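Local coordinates for oxidoreductase, NAD-binding/iron-sulfur cluster-binding protein (PDB 6ZXU) that acts as a catabolic reductive dehalogenase, probably removing halogen from organohalide substrates with the help of bound cobalamin and two 4Fe-4S clusters, at residues P402-A407 with H486-L491; S473-S476 with A480-E483; C545-P550 with M625-Q630; P550-S555 with P665-K670. All coordinates share one frame; numbering follows the deposited sequence.

Interaction 1: residues P402-A407 with H486-L491; sequences PWMYYA and HNPAIL
Trp403 CG sits between its own backbone N and carbonyl carbon (chi1 49°), a rotation that swings the indole across to Pro488, while Met404 keeps CG beside its backbone N (chi1 -64°) and then runs out fully extended toward the same proline. The six-membered part of the indole does the touching: Trp403 CZ3 lies 3.5 Å from Pro488 CB, met obliquely, with CH2 only a little farther off. Pro488 CG is shared by Trp403 CZ3 and Met404 CG, the latter at 4.0 Å. That methionine methylene also packs over one face of the indole near its rim, so Trp403, Met404 and Pro488 form one apolar cluster. Farther out, Met404 slides past the proline, its CE coming to 3.9 Å from Pro488 O and its SD to 4.4 Å from Ala489 CB. The indole N-H takes no part and is bound by Glu401 instead. The 3-10 turn 402-404 is thereby packed against helix 486-492 at Pro488 and Ala489. Trp403 and Pro488 line the cobalamin pocket, and close by Tyr406 OH and His486 N hydrogen-bond to the cofactor, which makes this cluster part of the wall of the B12 site.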
# COMPACT_ATOMS: atom_id res chain seq x y z
N PRO A 402 5.27 -17.20 18.92
CA PRO A 402 3.98 -17.91 18.91
C PRO A 402 2.82 -17.03 19.25
O PRO A 402 1.73 -17.20 18.67
CB PRO A 402 4.16 -19.07 19.97
CG PRO A 402 5.65 -19.26 19.94
CD PRO A 402 6.29 -17.93 19.74
N TRP A 403 3.04 -16.05 20.11
CA TRP A 403 1.93 -15.21 20.51
C TRP A 403 1.50 -14.25 19.36
O TRP A 403 0.54 -13.51 19.56
CB TRP A 403 2.28 -14.40 21.78
CG TRP A 403 3.59 -13.69 21.72
CD1 TRP A 403 4.82 -14.19 22.04
CD2 TRP A 403 3.82 -12.37 21.28
NE1 TRP A 403 5.78 -13.24 21.84
CE2 TRP A 403 5.16 -12.12 21.35
CE3 TRP A 403 2.98 -11.34 20.80
CZ2 TRP A 403 5.72 -10.88 21.02
CZ3 TRP A 403 3.52 -10.15 20.50
CH2 TRP A 403 4.88 -9.92 20.61
N MET A 404 2.26 -14.18 18.26
CA MET A 404 1.91 -13.33 17.08
C MET A 404 0.90 -14.06 16.13
O MET A 404 0.27 -13.43 15.29
CB MET A 404 3.15 -12.99 16.28
CG MET A 404 4.18 -12.14 17.03
SD MET A 404 5.61 -11.91 15.98
CE MET A 404 6.60 -10.81 16.99
N TYR A 405 0.73 -15.38 16.29
CA TYR A 405 -0.25 -16.13 15.56
C TYR A 405 -1.58 -16.08 16.28
O TYR A 405 -1.63 -16.10 17.51
CB TYR A 405 0.18 -17.59 15.38
CG TYR A 405 1.40 -17.83 14.52
CD1 TYR A 405 2.67 -17.58 15.00
CD2 TYR A 405 1.28 -18.34 13.26
CE1 TYR A 405 3.79 -17.84 14.23
CE2 TYR A 405 2.39 -18.62 12.48
CZ TYR A 405 3.63 -18.40 12.95
OH TYR A 405 4.71 -18.68 12.19
N TYR A 406 -2.66 -16.03 15.53
CA TYR A 406 -3.98 -16.19 16.11
C TYR A 406 -4.13 -17.57 16.77
O TYR A 406 -3.43 -18.52 16.44
CB TYR A 406 -5.06 -16.07 15.05
CG TYR A 406 -5.25 -14.68 14.47
CD1 TYR A 406 -5.90 -13.71 15.20
CD2 TYR A 406 -4.86 -14.40 13.16
CE1 TYR A 406 -6.06 -12.44 14.65
CE2 TYR A 406 -5.02 -13.17 12.61
CZ TYR A 406 -5.62 -12.21 13.35
OH TYR A 406 -5.86 -10.96 12.78
N ALA A 407 -5.01 -17.66 17.73
CA ALA A 407 -5.22 -18.93 18.47
C ALA A 407 -5.92 -20.00 17.64
O ALA A 407 -5.58 -21.19 17.70
CB ALA A 407 -5.98 -18.67 19.74
N HIS A 486 -0.40 -8.53 12.43
CA HIS A 486 0.73 -7.85 11.86
C HIS A 486 1.40 -6.91 12.83
O HIS A 486 2.61 -6.79 12.82
CB HIS A 486 0.37 -7.05 10.63
CG HIS A 486 -0.06 -7.89 9.46
ND1 HIS A 486 0.07 -7.47 8.17
CD2 HIS A 486 -0.61 -9.11 9.41
CE1 HIS A 486 -0.40 -8.41 7.35
NE2 HIS A 486 -0.86 -9.39 8.08
N ASN A 487 0.64 -6.25 13.67
CA ASN A 487 1.22 -5.21 14.51
C ASN A 487 2.48 -5.58 15.25
O ASN A 487 3.47 -4.83 15.20
CB ASN A 487 0.18 -4.67 15.48
CG ASN A 487 -1.01 -4.10 14.72
OD1 ASN A 487 -1.63 -4.80 13.93
ND2 ASN A 487 -1.34 -2.90 15.01
N PRO A 488 2.47 -6.68 16.04
CA PRO A 488 3.68 -6.96 16.83
C PRO A 488 4.88 -7.30 15.97
O PRO A 488 6.00 -6.99 16.33
CB PRO A 488 3.24 -8.14 17.66
CG PRO A 488 2.10 -8.73 17.04
CD PRO A 488 1.38 -7.62 16.35
N ALA A 489 4.64 -7.87 14.78
CA ALA A 489 5.70 -8.06 13.81
C ALA A 489 6.25 -6.76 13.25
O ALA A 489 7.47 -6.60 13.14
CB ALA A 489 5.23 -8.98 12.71
N ILE A 490 5.41 -5.79 12.96
CA ILE A 490 5.87 -4.45 12.55
C ILE A 490 6.76 -3.86 13.67
O ILE A 490 7.82 -3.31 13.40
CB ILE A 490 4.71 -3.49 12.23
CG1 ILE A 490 3.90 -4.04 11.06
CG2 ILE A 490 5.22 -2.12 11.90
CD1 ILE A 490 2.53 -3.37 11.00
N LEU A 491 6.33 -4.03 14.93
CA LEU A 491 7.11 -3.49 16.07
C LEU A 491 8.45 -4.21 16.22
O LEU A 491 9.47 -3.55 16.32
CB LEU A 491 6.34 -3.65 17.32
CG LEU A 491 7.03 -3.05 18.52
CD1 LEU A 491 7.00 -1.53 18.52
CD2 LEU A 491 6.36 -3.59 19.78

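Interaction 2: residues S473-S476 with A480-E483; sequences SARS and AHSE
Arg475 and His481 meet chiefly through a water. Water 1 accepts a hydrogen bond from Arg475 NE at 2.8 Å and lies 2.9 Å from His481 ND1, at the edge of the imidazole and in its plane, in a bond whose direction is open. A third, weak bond runs from the water to Ser476 O at 3.3 Å. Direct side-chain contact is confined to one corner of the guanidinium. With CG anti to the backbone N (chi1 -178°) and the chain extended as far as NE, Arg475 brings NH2 to 3.2 Å from His481 ND1 and 3.3 Å from His481 CE1. The imidazole stands at the guanidinium edge with the two planes nearly perpendicular, 82° apart. Charge may add a longer-range term: Glu483 OE1 is 4.5 Å from Arg475 NE but well out of the guanidinium plane, so any attraction is probably electrostatic, with no N-H aimed at the oxygen. That carboxylate is bound instead by Arg361 and Tyr419, and Arg475 NH1 by Gly359 O. The whole arrangement fastens an outermost strand of the antiparallel sheet 394-399, 422-429, 514-521 and 474-477 to the loop that follows it, which leads past Ser482, in touch with the cofactor, into helix 486-492 of the cobalamin site.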
# COMPACT_ATOMS: atom_id res chain seq x y z
N SER A 473 9.59 -23.62 3.81
CA SER A 473 8.17 -23.41 3.86
C SER A 473 7.92 -21.85 4.08
O SER A 473 8.67 -21.20 4.75
CB SER A 473 7.55 -24.17 5.01
OG SER A 473 6.17 -24.17 4.98
N ALA A 474 6.88 -21.35 3.45
CA ALA A 474 6.58 -19.91 3.51
C ALA A 474 5.14 -19.71 3.13
O ALA A 474 4.63 -20.38 2.22
CB ALA A 474 7.49 -19.14 2.62
N ARG A 475 4.46 -18.84 3.87
CA ARG A 475 3.07 -18.50 3.63
C ARG A 475 2.88 -17.01 3.80
O ARG A 475 3.37 -16.43 4.78
CB ARG A 475 2.20 -19.24 4.60
CG ARG A 475 0.76 -18.96 4.34
CD ARG A 475 -0.19 -19.88 4.96
NE ARG A 475 -1.56 -19.41 4.74
CZ ARG A 475 -2.41 -19.77 3.76
NH1 ARG A 475 -2.05 -20.65 2.83
NH2 ARG A 475 -3.62 -19.28 3.73
N SER A 476 2.20 -16.35 2.85
CA SER A 476 1.89 -14.91 3.05
C SER A 476 0.58 -14.75 3.82
O SER A 476 -0.23 -15.64 3.94
CB SER A 476 1.83 -14.16 1.71
OG SER A 476 0.74 -14.53 0.99
N ALA A 480 -7.06 -10.54 3.10
CA ALA A 480 -8.08 -11.55 2.81
C ALA A 480 -7.90 -12.81 3.64
O ALA A 480 -8.87 -13.50 3.93
CB ALA A 480 -8.10 -11.88 1.35
N HIS A 481 -6.68 -13.06 4.08
CA HIS A 481 -6.42 -14.22 4.91
C HIS A 481 -5.09 -14.14 5.57
O HIS A 481 -4.04 -14.30 4.93
CB HIS A 481 -6.50 -15.48 4.04
CG HIS A 481 -6.50 -16.75 4.84
ND1 HIS A 481 -5.38 -17.24 5.48
CD2 HIS A 481 -7.50 -17.59 5.13
CE1 HIS A 481 -5.70 -18.35 6.11
NE2 HIS A 481 -6.99 -18.57 5.92
N SER A 482 -5.10 -13.83 6.86
CA SER A 482 -3.88 -13.86 7.68
C SER A 482 -4.06 -14.84 8.81
O SER A 482 -5.14 -14.88 9.44
CB SER A 482 -3.56 -12.50 8.32
OG SER A 482 -3.13 -11.54 7.39
N GLU A 483 -2.98 -15.50 9.18
CA GLU A 483 -2.94 -16.24 10.43
C GLU A 483 -2.09 -15.59 11.53
O GLU A 483 -1.93 -16.16 12.59
CB GLU A 483 -2.56 -17.67 10.12
CG GLU A 483 -3.74 -18.32 9.41
CD GLU A 483 -3.56 -19.81 9.03
OE1 GLU A 483 -2.45 -20.33 9.03
OE2 GLU A 483 -4.58 -20.42 8.70
O HOH W 1 -2.51 -17.04 5.89

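Interaction 3: residues C545-P550 with M625-Q630; sequences CARECP and MDDALQ. With SF4 (iron/sulfur cluster), chain D; SF4 (iron/sulfur cluster), chain E.
Arg547 reaches from helix 544-548 to Asp627 near the end of helix 619-628, its CB directed toward that helix. The next atom, Arg547 CG, packs against Pro665 O. A bend at chi3 (80°) then turns the chain so that NE faces back to its own neighbour, giving a hydrogen bond of 3.1 Å to Glu548 OE2. Arg547 NH2 bonds the same Glu548 OE2 at 2.9 Å, on the lone pair pointing away from the other oxygen, and this side-on grip helps fix the rotation of the guanidinium.

The helix carrying the arginine belongs to the ferredoxin-like dicluster motif, in which Cys539, Cys542 and Cys545 serve one 4Fe-4S cluster and Cys549, followed by Pro550, serves the other. Cys545 SG binds iron FE1 of the first cluster at 2.3 Å, and Cys549 SG binds iron FE4 of the second, also at 2.3 Å.

At its tip Arg547 uses both terminal nitrogens, one for each oxygen of Asp627. NH1 donates to Asp627 OD2 at 2.9 Å, and NH2 to Asp627 OD1 at 3.0 Å in a straighter bond (162°). The carboxylate is turned 56° against the guanidinium, and both oxygens are met from above its plane. Arg547 NH2 thus serves two acids at once. Each acid has a further cation: Arg590 for Glu548 OE1 and Lys544 for Asp627 OD1. Just beyond Asp627 the helix ends in a Schellman motif with Gln630, at positive phi, as its C-prime residue: Asn631 N bonds Asp626 O, and Gln630 N bonds Asp627 O.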
# COMPACT_ATOMS: atom_id res chain seq x y z
N CYS A 545 -4.74 13.28 15.92
CA CYS A 545 -5.51 12.15 15.47
C CYS A 545 -6.76 12.01 16.32
O CYS A 545 -7.82 11.75 15.77
CB CYS A 545 -4.67 10.87 15.51
SG CYS A 545 -3.90 10.50 17.17
N ALA A 546 -6.61 12.05 17.64
CA ALA A 546 -7.76 11.94 18.52
C ALA A 546 -8.84 13.01 18.24
O ALA A 546 -10.04 12.72 18.23
CB ALA A 546 -7.27 11.99 19.97
N ARG A 547 -8.43 14.23 18.05
CA ARG A 547 -9.31 15.34 17.79
C ARG A 547 -10.01 15.22 16.50
O ARG A 547 -11.16 15.62 16.39
CB ARG A 547 -8.49 16.62 17.76
CG ARG A 547 -9.29 17.92 17.71
CD ARG A 547 -8.31 19.07 17.58
NE ARG A 547 -7.89 19.19 16.21
CZ ARG A 547 -6.67 19.54 15.82
NH1 ARG A 547 -5.73 19.72 16.72
NH2 ARG A 547 -6.40 19.64 14.52
N GLU A 548 -9.38 14.59 15.49
CA GLU A 548 -9.95 14.55 14.18
C GLU A 548 -10.73 13.32 13.86
O GLU A 548 -11.26 13.20 12.77
CB GLU A 548 -8.88 14.77 13.14
CG GLU A 548 -8.19 16.15 13.20
CD GLU A 548 -9.16 17.34 12.93
OE1 GLU A 548 -10.29 17.12 12.36
OE2 GLU A 548 -8.79 18.43 13.34
N CYS A 549 -10.79 12.37 14.76
CA CYS A 549 -11.45 11.08 14.47
C CYS A 549 -12.98 11.32 14.43
O CYS A 549 -13.49 11.78 15.45
CB CYS A 549 -11.18 10.00 15.57
SG CYS A 549 -12.18 8.51 15.40
N PRO A 550 -13.67 11.01 13.30
CA PRO A 550 -15.13 11.25 13.22
C PRO A 550 -15.97 10.58 14.29
O PRO A 550 -17.03 11.09 14.59
CB PRO A 550 -15.51 10.72 11.86
CG PRO A 550 -14.19 10.66 11.09
CD PRO A 550 -13.14 10.42 12.08
N MET A 625 2.53 24.08 15.37
CA MET A 625 2.57 24.68 14.04
C MET A 625 1.91 23.85 13.00
O MET A 625 1.47 24.37 11.96
CB MET A 625 4.00 25.05 13.63
CG MET A 625 4.59 26.25 14.39
SD MET A 625 3.57 27.79 14.46
CE MET A 625 3.49 28.11 12.73
N ASP A 626 1.78 22.55 13.25
CA ASP A 626 1.12 21.72 12.29
C ASP A 626 -0.35 22.17 12.13
O ASP A 626 -0.90 22.09 11.08
CB ASP A 626 1.18 20.24 12.71
CG ASP A 626 0.90 19.31 11.53
OD1 ASP A 626 1.80 19.28 10.62
OD2 ASP A 626 -0.15 18.60 11.51
N ASP A 627 -0.97 22.57 13.24
CA ASP A 627 -2.35 23.17 13.18
C ASP A 627 -2.36 24.61 12.67
O ASP A 627 -3.16 24.95 11.80
CB ASP A 627 -2.94 23.10 14.55
CG ASP A 627 -3.39 21.70 14.84
OD1 ASP A 627 -3.81 20.99 13.83
OD2 ASP A 627 -3.35 21.32 16.05
N ALA A 628 -1.41 25.43 13.15
CA ALA A 628 -1.37 26.86 12.76
C ALA A 628 -1.19 26.99 11.26
O ALA A 628 -1.87 27.80 10.63
CB ALA A 628 -0.31 27.60 13.47
N LEU A 629 -0.36 26.14 10.66
CA LEU A 629 -0.21 26.11 9.22
C LEU A 629 -1.29 25.30 8.48
O LEU A 629 -1.21 25.11 7.27
CB LEU A 629 1.18 25.60 8.84
CG LEU A 629 2.30 26.41 9.52
CD1 LEU A 629 3.66 25.85 9.17
CD2 LEU A 629 2.29 27.88 9.20
N GLN A 630 -2.31 24.86 9.21
CA GLN A 630 -3.42 24.09 8.62
C GLN A 630 -3.05 22.81 7.83
O GLN A 630 -3.65 22.52 6.80
CB GLN A 630 -4.25 25.00 7.74
CG GLN A 630 -4.84 26.13 8.58
CD GLN A 630 -5.68 26.98 7.70
OE1 GLN A 630 -6.89 26.95 7.85
NE2 GLN A 630 -5.05 27.66 6.71
FE1 SF4 D . -1.71 10.94 16.89
FE2 SF4 D . -0.03 13.18 17.01
FE3 SF4 D . 0.37 11.33 15.09
FE4 SF4 D . 0.93 10.63 17.67
S1 SF4 D . 1.87 12.26 16.38
S2 SF4 D . -0.19 9.44 16.21
S3 SF4 D . -0.72 11.80 18.65
S4 SF4 D . -1.42 12.64 15.45
FE1 SF4 E . -11.20 4.59 12.77
FE2 SF4 E . -11.45 6.70 11.00
FE3 SF4 E . -9.05 6.33 12.38
FE4 SF4 E . -11.32 7.20 13.67
S1 SF4 E . -10.21 8.22 12.06
S2 SF4 E . -9.88 5.59 14.32
S3 SF4 E . -12.92 6.06 12.53
S4 SF4 E . -10.02 4.92 10.95

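Interaction 4: residues P550-S555 with P665-K670; sequences PCNAIS and PDRGDK. With SF4 (iron/sulfur cluster), chain E.
Asn552 and Arg667 appear to be bridged by a water. Water 2 donates to Asn552 OD1, at a length of 2.5 Å that is short enough to be doubtful, and accepts from Arg667 NH1 at 3.0 Å, lying at the guanidinium edge and in its plane. Direct polar contact is close but not bonding: Asn552 OD1 is 3.2 Å from Arg667 NH1, yet the N-H points poorly at it and the amide and guanidinium planes are 51° apart. Bent at chi2 (-88°) and chi3, the arginine chain brings NH1 to the asparagine. Cys551 and Ile554 of the same loop as Asn552 pack on an iron-sulfur cluster. Cys551 SG rests 3.7 Å from cluster sulfur S3, and Ile554 CG1 lies 3.9 Å from cluster sulfur S2, both on the cluster ligated by the neighbouring Cys549. The contact between Asn552 and Arg667 itself lies at the surface. Loop 550-555 runs from helix 544-548 toward strand 560-562 and packs on helix 572-581, where Lys574 binds Asn552 O; loop 665-670, between strand 650-652 and helix 671-674, approaches it at the surface, with Arg667 also touching Phe556.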
# COMPACT_ATOMS: atom_id res chain seq x y z
N PRO A 550 -13.67 11.01 13.30
CA PRO A 550 -15.13 11.25 13.22
C PRO A 550 -15.97 10.58 14.29
O PRO A 550 -17.03 11.09 14.59
CB PRO A 550 -15.51 10.72 11.86
CG PRO A 550 -14.19 10.66 11.09
CD PRO A 550 -13.14 10.42 12.08
N CYS A 551 -15.50 9.52 14.96
CA CYS A 551 -16.28 8.87 16.00
C CYS A 551 -15.61 8.80 17.35
O CYS A 551 -16.02 8.02 18.15
CB CYS A 551 -16.70 7.48 15.55
SG CYS A 551 -15.30 6.38 15.37
N ASN A 552 -14.65 9.67 17.61
CA ASN A 552 -13.99 9.76 18.91
C ASN A 552 -13.43 8.45 19.44
O ASN A 552 -13.50 8.18 20.63
CB ASN A 552 -14.89 10.39 19.97
CG ASN A 552 -15.55 11.67 19.47
OD1 ASN A 552 -14.88 12.60 18.93
ND2 ASN A 552 -16.88 11.68 19.55
N ALA A 553 -12.91 7.62 18.54
CA ALA A 553 -12.46 6.29 18.93
C ALA A 553 -11.03 6.34 19.48
O ALA A 553 -10.62 5.42 20.16
CB ALA A 553 -12.55 5.35 17.74
N ILE A 554 -10.24 7.37 19.19
CA ILE A 554 -8.82 7.41 19.60
C ILE A 554 -8.73 8.00 21.00
O ILE A 554 -9.33 9.03 21.28
CB ILE A 554 -7.97 8.16 18.53
CG1 ILE A 554 -8.02 7.38 17.23
CG2 ILE A 554 -6.57 8.43 19.04
CD1 ILE A 554 -7.36 8.05 16.08
N SER A 555 -7.90 7.39 21.84
CA SER A 555 -7.67 7.89 23.19
C SER A 555 -6.93 9.22 23.30
O SER A 555 -5.89 9.43 22.69
CB SER A 555 -6.95 6.83 24.02
OG SER A 555 -6.68 7.34 25.32
N PRO A 665 -12.01 21.88 15.92
CA PRO A 665 -11.50 22.61 17.08
C PRO A 665 -11.21 21.68 18.26
O PRO A 665 -11.68 20.56 18.32
CB PRO A 665 -12.67 23.53 17.45
CG PRO A 665 -13.85 22.69 17.10
CD PRO A 665 -13.47 21.99 15.81
N ASP A 666 -10.41 22.20 19.18
CA ASP A 666 -10.11 21.51 20.39
C ASP A 666 -11.31 21.00 21.11
O ASP A 666 -12.38 21.60 21.03
CB ASP A 666 -9.38 22.42 21.36
CG ASP A 666 -7.96 22.25 21.23
OD1 ASP A 666 -7.46 22.54 20.11
OD2 ASP A 666 -7.38 21.73 22.22
N ARG A 667 -11.11 19.87 21.79
CA ARG A 667 -12.06 19.32 22.75
C ARG A 667 -11.79 19.85 24.16
O ARG A 667 -12.47 19.50 25.17
CB ARG A 667 -11.93 17.80 22.76
CG ARG A 667 -12.06 17.16 21.39
CD ARG A 667 -13.47 16.82 21.00
NE ARG A 667 -14.35 16.37 22.12
CZ ARG A 667 -14.64 15.10 22.41
NH1 ARG A 667 -14.07 14.12 21.68
NH2 ARG A 667 -15.49 14.77 23.43
N GLY A 668 -10.75 20.65 24.23
CA GLY A 668 -10.41 21.26 25.46
C GLY A 668 -9.54 20.38 26.32
O GLY A 668 -8.88 19.41 25.87
N ASP A 669 -9.50 20.74 27.59
CA ASP A 669 -8.34 20.41 28.41
C ASP A 669 -8.60 19.17 29.27
O ASP A 669 -7.67 18.43 29.59
CB ASP A 669 -7.92 21.65 29.27
N LYS A 670 -9.87 18.94 29.63
CA LYS A 670 -10.21 17.81 30.52
C LYS A 670 -10.62 16.52 29.81
O LYS A 670 -10.95 15.53 30.45
CB LYS A 670 -11.28 18.27 31.52
CG LYS A 670 -10.82 19.46 32.43
FE1 SF4 E . -11.20 4.59 12.77
FE2 SF4 E . -11.45 6.70 11.00
FE3 SF4 E . -9.05 6.33 12.38
FE4 SF4 E . -11.32 7.20 13.67
S1 SF4 E . -10.21 8.22 12.06
S2 SF4 E . -9.88 5.59 14.32
S3 SF4 E . -12.92 6.06 12.53
S4 SF4 E . -10.02 4.92 10.95
O HOH W 2 -12.72 13.82 19.05

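In the fold
From the N terminus, interaction 1 opens in the loop after strand 394-399 and closes 79 residues later on helix 486-492. Interaction 2 falls within that span as a short local closure, tying strand 474-477 to the loop before the helix. The two touch where Tyr406 N probably hydrogen-bonds Glu483 O at 3.0 Å. Interactions 3 and 4 both come after interaction 1 in the chain, about 31 and 29 Å from it between centres. With each other they cross, touching and sharing Pro550, as their segments alternate: 545-550 and 550-555, then 625-630 and 665-670. Thus the first pair belongs to the cobalamin side, and the second joins the iron-sulfur region to later helices and loops.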